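Local coordinates for protein putative phosphosugar isomerase (Silicibacter pomeroyi DSS-3, PDB 3FJ1) that is a SIS-domain protein of unestablished function that probably binds phosphosugars or related carbohydrate derivatives, perhaps acting as an isomerase or aminotransferase, at residues A[5-17]-A[317-331]. Numbering follows the deposited sequence. Where two conformers were deposited one is given.
Sequences HITRMRREIDEIP and YSMVEAFASERGIDP
The carboxylate of E321 reaches from helix 317-326 to the N-cap of helix 8-17, where T7 OG1 donates to E321 OE2 (2.7 Å) on the anti side but well out of the carboxylate plane. T7 OG1 also accepts the capping bond from R10 N (2.9 Å). R10 stands across E321, its guanidinium plane 83° from the carboxylate; their charged atoms do not touch, but a water accepts from R10 NH1 and donates to S318 O and E321 OE1. R10 NH1 also donates in plane to S318 OG (2.9 Å), which further bonds I193 O, while NE and NH2 form a salt bridge with one conformer of D14 and I13 CG2 lies over one guanidinium face. A leucine in place of R10 would probably leave S318 OG and the water without this donor, and D14 without its charged mate. Selenomethionine M9, extended with CG anti to the backbone N (chi1 -178°), runs alongside E321 in the opposite sense, setting SE against P331 CG (3.7 Å) and CE against V320 CG1; I13 CD1 packs on Y317 CB. This antiparallel helix packing, short-segment axes within 9.8 Å at -157°, joins the N-terminal helix to the last helix of the second alpha/beta SIS domain.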
ATOM      1  N   HIS A   5      24.216  19.649 -22.773  1.00 16.55           N
ATOM      2  CA  HIS A   5      22.845  19.265 -23.077  1.00 17.17           C
ATOM      3  C   HIS A   5      22.528  17.955 -22.382  1.00 16.98           C
ATOM      4  O   HIS A   5      22.042  16.988 -23.006  1.00 17.85           O
ATOM      5  CB  HIS A   5      22.627  19.179 -24.588  1.00 18.08           C
ATOM      6  CG  HIS A   5      22.712  20.505 -25.288  1.00 18.67           C
ATOM      7  ND1 HIS A   5      21.694  21.441 -25.246  1.00 19.40           N
ATOM      8  CD2 HIS A   5      23.696  21.057 -26.039  1.00 18.94           C
ATOM      9  CE1 HIS A   5      22.049  22.506 -25.946  1.00 19.25           C
ATOM     10  NE2 HIS A   5      23.256  22.294 -26.443  1.00 19.10           N
ATOM     11  N   ILE A   6      22.824  17.939 -21.090  1.00 16.13           N
ATOM     12  CA  ILE A   6      22.562  16.794 -20.220  1.00 14.94           C
ATOM     13  C   ILE A   6      21.541  17.225 -19.191  1.00 14.35           C
ATOM     14  O   ILE A   6      21.729  18.241 -18.520  1.00 13.63           O
ATOM     15  CB  ILE A   6      23.865  16.322 -19.556  1.00 15.01           C
ATOM     16  CG1 ILE A   6      24.830  15.836 -20.648  1.00 15.07           C
ATOM     17  CG2 ILE A   6      23.580  15.257 -18.493  1.00 13.88           C
ATOM     18  CD1 ILE A   6      26.219  15.518 -20.162  1.00 16.11           C
ATOM     19  N   THR A   7      20.463  16.440 -19.047  1.00 13.30           N
ATOM     20  CA  THR A   7      19.409  16.759 -18.094  1.00 12.42           C
ATOM     21  C   THR A   7      19.888  16.583 -16.646  1.00 12.24           C
ATOM     22  O   THR A   7      20.779  15.782 -16.377  1.00 10.75           O
ATOM     23  CB  THR A   7      18.154  15.835 -18.248  1.00 12.15           C
ATOM     24  OG1 THR A   7      18.506  14.471 -17.936  1.00 11.76           O
ATOM     25  CG2 THR A   7      17.539  15.920 -19.697  1.00 12.12           C
ATOM     26  N   ARG A   8      19.259  17.292 -15.720  1.00 11.92           N
ATOM     27  CA  ARG A   8      19.583  17.138 -14.314  0.50 11.23           C
ATOM     28  C   ARG A   8      19.320  15.693 -13.887  1.00 11.89           C
ATOM     29  O   ARG A   8      20.052  15.123 -13.096  1.00 11.08           O
ATOM     30  CB  ARG A   8      18.785  18.137 -13.461  0.50 10.67           C
ATOM     31  CG  ARG A   8      19.199  18.210 -11.996  0.50  9.96           C
ATOM     32  CD  ARG A   8      20.678  18.589 -11.821  0.50  8.73           C
ATOM     33  NE  ARG A   8      20.931  20.001 -12.104  0.50  8.00           N
ATOM     34  CZ  ARG A   8      22.139  20.538 -12.256  0.50  7.29           C
ATOM     35  NH1 ARG A   8      23.223  19.774 -12.178  0.50  5.95           N
ATOM     36  NH2 ARG A   8      22.244  21.847 -12.517  0.50  6.97           N
HETATM   37  N   MSE A   9      18.263  15.100 -14.428  1.00 12.18           N
HETATM   38  CA  MSE A   9      17.938  13.708 -14.102  1.00 12.04           C
HETATM   39  C   MSE A   9      19.097  12.812 -14.482  1.00 11.57           C
HETATM   40  O   MSE A   9      19.518  11.965 -13.697  1.00 11.45           O
HETATM   41  CB  MSE A   9      16.671  13.253 -14.825  1.00 11.97           C
HETATM   42  CG  MSE A   9      16.274  11.859 -14.473  1.00 12.54           C
HETATM   43 SE   MSE A   9      14.565  11.365 -15.290  1.00 13.58          SE
HETATM   44  CE  MSE A   9      14.444   9.498 -14.675  1.00 11.95           C
ATOM     45  N   ARG A  10      19.630  12.996 -15.689  1.00 12.16           N
ATOM     46  CA  ARG A  10      20.775  12.181 -16.124  1.00 12.14           C
ATOM     47  C   ARG A  10      22.025  12.439 -15.287  1.00 11.87           C
ATOM     48  O   ARG A  10      22.746  11.507 -14.969  1.00 11.39           O
ATOM     49  CB  ARG A  10      21.100  12.387 -17.603  1.00 12.90           C
ATOM     50  CG  ARG A  10      22.178  11.418 -18.126  1.00 13.06           C
ATOM     51  CD  ARG A  10      21.706   9.953 -18.166  1.00 13.47           C
ATOM     52  NE  ARG A  10      22.742   9.036 -17.709  1.00 13.82           N
ATOM     53  CZ  ARG A  10      22.607   7.709 -17.669  1.00 13.60           C
ATOM     54  NH1 ARG A  10      21.516   7.124 -18.144  1.00 13.87           N
ATOM     55  NH2 ARG A  10      23.595   6.965 -17.218  1.00 14.24           N
ATOM     56  N   ARG A  11      22.296  13.700 -14.958  1.00 12.01           N
ATOM     57  CA  ARG A  11      23.455  14.035 -14.129  1.00 12.25           C
ATOM     58  C   ARG A  11      23.361  13.234 -12.823  1.00 11.85           C
ATOM     59  O   ARG A  11      24.337  12.681 -12.349  1.00 11.43           O
ATOM     60  CB  ARG A  11      23.447  15.515 -13.734  1.00 12.79           C
ATOM     61  CG  ARG A  11      23.670  16.525 -14.842  1.00 13.60           C
ATOM     62  CD  ARG A  11      25.088  16.638 -15.183  1.00 14.24           C
ATOM     63  NE  ARG A  11      25.352  17.658 -16.201  1.00 14.16           N
ATOM     64  CZ  ARG A  11      26.462  17.706 -16.916  1.00 13.95           C
ATOM     65  NH1 ARG A  11      27.389  16.771 -16.768  1.00 13.98           N
ATOM     66  NH2 ARG A  11      26.623  18.658 -17.831  1.00 14.18           N
ATOM     67  N   GLU A  12      22.158  13.178 -12.270  1.00 11.17           N
ATOM     68  CA  GLU A  12      22.046  12.555 -10.984  0.50 10.31           C
ATOM     69  C   GLU A  12      22.124  11.023 -11.102  1.00 10.77           C
ATOM     70  O   GLU A  12      22.732  10.391 -10.242  1.00 10.41           O
ATOM     71  CB  GLU A  12      20.900  13.189 -10.198  0.50  9.90           C
ATOM     72  CG  GLU A  12      21.296  14.654  -9.910  0.50  9.02           C
ATOM     73  CD  GLU A  12      20.251  15.517  -9.234  0.50  8.76           C
ATOM     74  OE1 GLU A  12      19.238  14.998  -8.730  0.50  8.23           O
ATOM     75  OE2 GLU A  12      20.480  16.749  -9.170  0.50  8.00           O
ATOM     76  N   ILE A  13      21.605  10.442 -12.180  1.00 10.44           N
ATOM     77  CA  ILE A  13      21.770   9.015 -12.435  1.00 10.48           C
ATOM     78  C   ILE A  13      23.270   8.672 -12.567  1.00 10.94           C
ATOM     79  O   ILE A  13      23.720   7.630 -12.042  1.00 12.30           O
ATOM     80  CB  ILE A  13      20.998   8.563 -13.709  1.00 10.39           C
ATOM     81  CG1 ILE A  13      19.487   8.654 -13.496  1.00 10.36           C
ATOM     82  CG2 ILE A  13      21.390   7.133 -14.088  1.00 10.22           C
ATOM     83  CD1 ILE A  13      18.653   8.575 -14.810  1.00  9.95           C
ATOM     84  N   ASP A  14      24.051   9.511 -13.236  0.50 10.46           N
ATOM     85  CA  ASP A  14      25.481   9.229 -13.398  0.50 10.76           C
ATOM     86  C   ASP A  14      26.276   9.452 -12.105  0.50 11.13           C
ATOM     87  O   ASP A  14      27.430   9.030 -11.997  0.50 11.77           O
ATOM     88  CB  ASP A  14      26.060  10.024 -14.551  0.50  9.84           C
ATOM     89  CG  ASP A  14      25.667   9.449 -15.888  0.50  9.57           C
ATOM     90  OD1 ASP A  14      25.631   8.209 -16.001  0.50  8.90           O
ATOM     91  OD2 ASP A  14      25.370  10.227 -16.816  0.50  8.59           O
ATOM     92  N   GLU A  15      25.672  10.147 -11.149  1.00 11.45           N
ATOM     93  CA  GLU A  15      26.272  10.278  -9.797  1.00 12.78           C
ATOM     94  C   GLU A  15      25.872   9.170  -8.826  1.00 11.00           C
ATOM     95  O   GLU A  15      26.444   9.122  -7.737  1.00  8.54           O
ATOM     96  CB  GLU A  15      25.853  11.602  -9.131  1.00 14.42           C
ATOM     97  CG  GLU A  15      26.351  12.862  -9.821  1.00 16.72           C
ATOM     98  CD  GLU A  15      25.690  14.171  -9.353  1.00 17.68           C
ATOM     99  OE1 GLU A  15      24.649  14.132  -8.654  1.00 20.84           O
ATOM    100  OE2 GLU A  15      26.214  15.275  -9.735  1.00 21.70           O
ATOM    101  N   ILE A  16      24.892   8.308  -9.184  1.00 10.86           N
ATOM    102  CA  ILE A  16      24.433   7.258  -8.263  1.00 10.57           C
ATOM    103  C   ILE A  16      25.559   6.323  -7.787  1.00 10.51           C
ATOM    104  O   ILE A  16      25.708   6.110  -6.586  1.00 11.26           O
ATOM    105  CB  ILE A  16      23.208   6.449  -8.805  1.00 10.43           C
ATOM    106  CG1 ILE A  16      21.920   7.285  -8.777  1.00 10.46           C
ATOM    107  CG2 ILE A  16      22.990   5.112  -8.008  1.00  9.89           C
ATOM    108  CD1 ILE A  16      20.749   6.684  -9.595  1.00 10.21           C
ATOM    109  N   PRO A  17      26.371   5.771  -8.700  1.00 10.60           N
ATOM    110  CA  PRO A  17      27.458   4.908  -8.197  1.00 10.79           C
ATOM    111  C   PRO A  17      28.414   5.561  -7.155  1.00 10.76           C
ATOM    112  O   PRO A  17      28.715   4.916  -6.132  1.00 10.83           O
ATOM    113  CB  PRO A  17      28.208   4.521  -9.475  1.00 10.78           C
ATOM    114  CG  PRO A  17      27.159   4.614 -10.564  1.00 10.93           C
ATOM    115  CD  PRO A  17      26.340   5.807 -10.174  1.00 10.65           C
ATOM    116  N   TYR A 317      15.555   3.948 -14.431  1.00  8.51           N
ATOM    117  CA  TYR A 317      15.721   5.405 -14.383  1.00  9.24           C
ATOM    118  C   TYR A 317      16.370   5.913 -15.669  1.00  9.43           C
ATOM    119  O   TYR A 317      15.975   6.925 -16.254  1.00  8.72           O
ATOM    120  CB  TYR A 317      16.596   5.822 -13.197  1.00  9.55           C
ATOM    121  CG  TYR A 317      16.007   5.665 -11.791  1.00  9.37           C
ATOM    122  CD1 TYR A 317      14.648   5.850 -11.527  1.00  9.18           C
ATOM    123  CD2 TYR A 317      16.854   5.438 -10.710  1.00  9.22           C
ATOM    124  CE1 TYR A 317      14.148   5.750 -10.220  1.00  9.38           C
ATOM    125  CE2 TYR A 317      16.357   5.336  -9.405  1.00  9.05           C
ATOM    126  CZ  TYR A 317      15.013   5.504  -9.173  1.00  9.61           C
ATOM    127  OH  TYR A 317      14.552   5.392  -7.860  1.00 10.26           O
ATOM    128  N   SER A 318      17.405   5.186 -16.067  1.00  9.56           N
ATOM    129  CA  SER A 318      18.153   5.451 -17.283  1.00 10.94           C
ATOM    130  C   SER A 318      17.241   5.346 -18.522  1.00 10.71           C
ATOM    131  O   SER A 318      17.269   6.219 -19.372  1.00 10.07           O
ATOM    132  CB  SER A 318      19.343   4.486 -17.366  1.00 10.63           C
ATOM    133  OG  SER A 318      20.058   4.681 -18.577  1.00 12.12           O
HETATM  134  N   MSE A 319      16.412   4.306 -18.603  1.00 10.55           N
HETATM  135  CA  MSE A 319      15.433   4.178 -19.701  1.00 10.52           C
HETATM  136  C   MSE A 319      14.479   5.391 -19.757  1.00 10.18           C
HETATM  137  O   MSE A 319      14.300   6.028 -20.826  1.00  9.53           O
HETATM  138  CB  MSE A 319      14.652   2.873 -19.593  1.00 10.74           C
HETATM  139  CG  MSE A 319      13.673   2.574 -20.724  1.00 11.44           C
HETATM  140 SE   MSE A 319      11.979   3.538 -20.548  1.00 13.06          SE
HETATM  141  CE  MSE A 319      11.215   2.441 -19.097  1.00 12.18           C
ATOM    142  N   VAL A 320      13.932   5.757 -18.590  1.00 10.33           N
ATOM    143  CA  VAL A 320      12.975   6.889 -18.500  1.00 10.09           C
ATOM    144  C   VAL A 320      13.636   8.210 -18.917  1.00 10.41           C
ATOM    145  O   VAL A 320      13.059   8.980 -19.680  1.00 10.68           O
ATOM    146  CB  VAL A 320      12.354   6.988 -17.097  1.00  9.76           C
ATOM    147  CG1 VAL A 320      11.555   8.308 -16.897  1.00 10.21           C
ATOM    148  CG2 VAL A 320      11.432   5.747 -16.822  1.00  9.97           C
ATOM    149  N   GLU A 321      14.853   8.461 -18.462  1.00 10.83           N
ATOM    150  CA  GLU A 321      15.528   9.708 -18.839  1.00 11.20           C
ATOM    151  C   GLU A 321      15.749   9.740 -20.358  1.00 10.96           C
ATOM    152  O   GLU A 321      15.549  10.785 -20.995  1.00 11.66           O
ATOM    153  CB  GLU A 321      16.832   9.874 -18.065  1.00 11.54           C
ATOM    154  CG  GLU A 321      17.478  11.247 -18.208  1.00 11.58           C
ATOM    155  CD  GLU A 321      18.188  11.494 -19.525  1.00 11.35           C
ATOM    156  OE1 GLU A 321      18.743  10.539 -20.163  1.00 11.24           O
ATOM    157  OE2 GLU A 321      18.238  12.698 -19.905  1.00 11.73           O
ATOM    158  N   ALA A 322      16.186   8.622 -20.942  1.00 11.58           N
ATOM    159  CA  ALA A 322      16.421   8.570 -22.379  1.00 11.64           C
ATOM    160  C   ALA A 322      15.095   8.778 -23.129  1.00 12.56           C
ATOM    161  O   ALA A 322      15.058   9.449 -24.147  1.00 13.30           O
ATOM    162  CB  ALA A 322      17.059   7.243 -22.778  1.00 11.61           C
ATOM    163  N   PHE A 323      14.030   8.147 -22.644  1.00 12.34           N
ATOM    164  CA  PHE A 323      12.700   8.262 -23.243  1.00 13.19           C
ATOM    165  C   PHE A 323      12.246   9.714 -23.284  1.00 14.16           C
ATOM    166  O   PHE A 323      11.765  10.226 -24.326  1.00 15.02           O
ATOM    167  CB  PHE A 323      11.698   7.439 -22.435  1.00 13.30           C
ATOM    168  CG  PHE A 323      10.293   7.602 -22.898  1.00 13.24           C
ATOM    169  CD1 PHE A 323       9.848   6.966 -24.040  1.00 13.85           C
ATOM    170  CD2 PHE A 323       9.409   8.423 -22.215  1.00 14.25           C
ATOM    171  CE1 PHE A 323       8.519   7.141 -24.495  1.00 13.79           C
ATOM    172  CE2 PHE A 323       8.072   8.600 -22.686  1.00 14.06           C
ATOM    173  CZ  PHE A 323       7.651   7.950 -23.799  1.00 13.71           C
ATOM    174  N   ALA A 324      12.388  10.393 -22.154  1.00 14.70           N
ATOM    175  CA  ALA A 324      11.944  11.766 -22.059  1.00 16.40           C
ATOM    176  C   ALA A 324      12.808  12.716 -22.889  1.00 18.01           C
ATOM    177  O   ALA A 324      12.265  13.540 -23.647  1.00 18.19           O
ATOM    178  CB  ALA A 324      11.906  12.235 -20.576  1.00 16.09           C
ATOM    179  N   SER A 325      14.130  12.597 -22.769  1.00 20.18           N
ATOM    180  CA  SER A 325      15.024  13.540 -23.453  1.00 22.89           C
ATOM    181  C   SER A 325      14.925  13.433 -24.983  1.00 24.13           C
ATOM    182  O   SER A 325      14.903  14.448 -25.675  1.00 24.88           O
ATOM    183  CB  SER A 325      16.474  13.436 -22.958  1.00 23.60           C
ATOM    184  OG  SER A 325      16.977  12.111 -23.030  1.00 24.93           O
ATOM    185  N   GLU A 326      14.810  12.230 -25.515  1.00 25.43           N
ATOM    186  CA  GLU A 326      14.697  12.087 -26.959  1.00 26.54           C
ATOM    187  C   GLU A 326      13.314  12.535 -27.484  1.00 27.84           C
ATOM    188  O   GLU A 326      13.151  12.700 -28.686  1.00 28.69           O
ATOM    189  CB  GLU A 326      15.051  10.664 -27.399  1.00 26.28           C
ATOM    190  CG  GLU A 326      14.015   9.626 -27.088  1.00 25.82           C
ATOM    191  CD  GLU A 326      14.564   8.211 -27.196  1.00 25.80           C
ATOM    192  OE1 GLU A 326      15.741   8.051 -27.612  1.00 25.63           O
ATOM    193  OE2 GLU A 326      13.806   7.263 -26.908  1.00 25.13           O
ATOM    194  N   ARG A 327      12.341  12.737 -26.593  1.00 28.91           N
ATOM    195  CA  ARG A 327      11.010  13.264 -26.957  1.00 29.86           C
ATOM    196  C   ARG A 327      10.787  14.715 -26.512  1.00 30.65           C
ATOM    197  O   ARG A 327       9.650  15.200 -26.487  1.00 31.08           O
ATOM    198  CB  ARG A 327       9.911  12.361 -26.394  1.00 29.75           C
ATOM    199  CG  ARG A 327       9.796  11.112 -27.208  1.00 29.70           C
ATOM    200  CD  ARG A 327       8.984   9.995 -26.588  1.00 29.63           C
ATOM    201  NE  ARG A 327       9.074   8.826 -27.469  1.00 29.40           N
ATOM    202  CZ  ARG A 327      10.136   8.021 -27.552  1.00 29.32           C
ATOM    203  NH1 ARG A 327      11.208   8.225 -26.808  1.00 29.29           N
ATOM    204  NH2 ARG A 327      10.142   7.001 -28.389  1.00 29.29           N
ATOM    205  N   GLY A 328      11.865  15.406 -26.165  1.00 31.56           N
ATOM    206  CA  GLY A 328      11.781  16.795 -25.715  1.00 32.05           C
ATOM    207  C   GLY A 328      10.979  17.032 -24.446  1.00 32.46           C
ATOM    208  O   GLY A 328      10.300  18.059 -24.315  1.00 32.52           O
ATOM    209  N   ILE A 329      11.016  16.075 -23.526  1.00 32.33           N
ATOM    210  CA  ILE A 329      10.389  16.238 -22.223  1.00 32.63           C
ATOM    211  C   ILE A 329      11.578  16.396 -21.289  1.00 32.70           C
ATOM    212  O   ILE A 329      12.424  15.505 -21.237  1.00 32.80           O
ATOM    213  CB  ILE A 329       9.576  14.995 -21.784  1.00 32.76           C
ATOM    214  CG1 ILE A 329       8.515  14.594 -22.837  1.00 32.85           C
ATOM    215  CG2 ILE A 329       8.915  15.239 -20.436  1.00 32.72           C
ATOM    216  CD1 ILE A 329       7.819  13.240 -22.542  1.00 32.61           C
ATOM    217  N   ASP A 330      11.724  17.553 -20.644  1.00 33.09           N
ATOM    218  CA  ASP A 330      12.765  17.693 -19.623  1.00 33.07           C
ATOM    219  C   ASP A 330      11.972  17.416 -18.368  1.00 32.44           C
ATOM    220  O   ASP A 330      11.045  18.163 -18.052  1.00 32.94           O
ATOM    221  CB  ASP A 330      13.445  19.075 -19.571  1.00 33.72           C
ATOM    222  CG  ASP A 330      14.643  19.129 -18.565  1.00 33.97           C
ATOM    223  OD1 ASP A 330      14.691  18.372 -17.572  1.00 34.08           O
ATOM    224  OD2 ASP A 330      15.549  19.957 -18.762  1.00 34.32           O
ATOM    225  N   PRO A 331      12.295  16.316 -17.669  1.00 31.50           N
ATOM    226  CA  PRO A 331      11.556  16.018 -16.440  1.00 31.36           C
ATOM    227  C   PRO A 331      11.517  17.189 -15.449  1.00 31.34           C
ATOM    228  O   PRO A 331      10.565  17.309 -14.691  1.00 31.96           O
ATOM    229  CB  PRO A 331      12.335  14.857 -15.845  1.00 31.16           C
ATOM    230  CG  PRO A 331      12.976  14.190 -17.023  1.00 31.39           C
ATOM    231  CD  PRO A 331      13.329  15.298 -17.953  1.00 31.38           C
TER
HETATM  232  O   HOH W   1      20.324  14.089 -20.928  1.00 13.63           O
HETATM  233  O   HOH W   2      17.801  19.535 -16.870  1.00 26.79           O
HETATM  234  O   HOH W   3      19.345   7.922 -19.891  1.00 13.98           O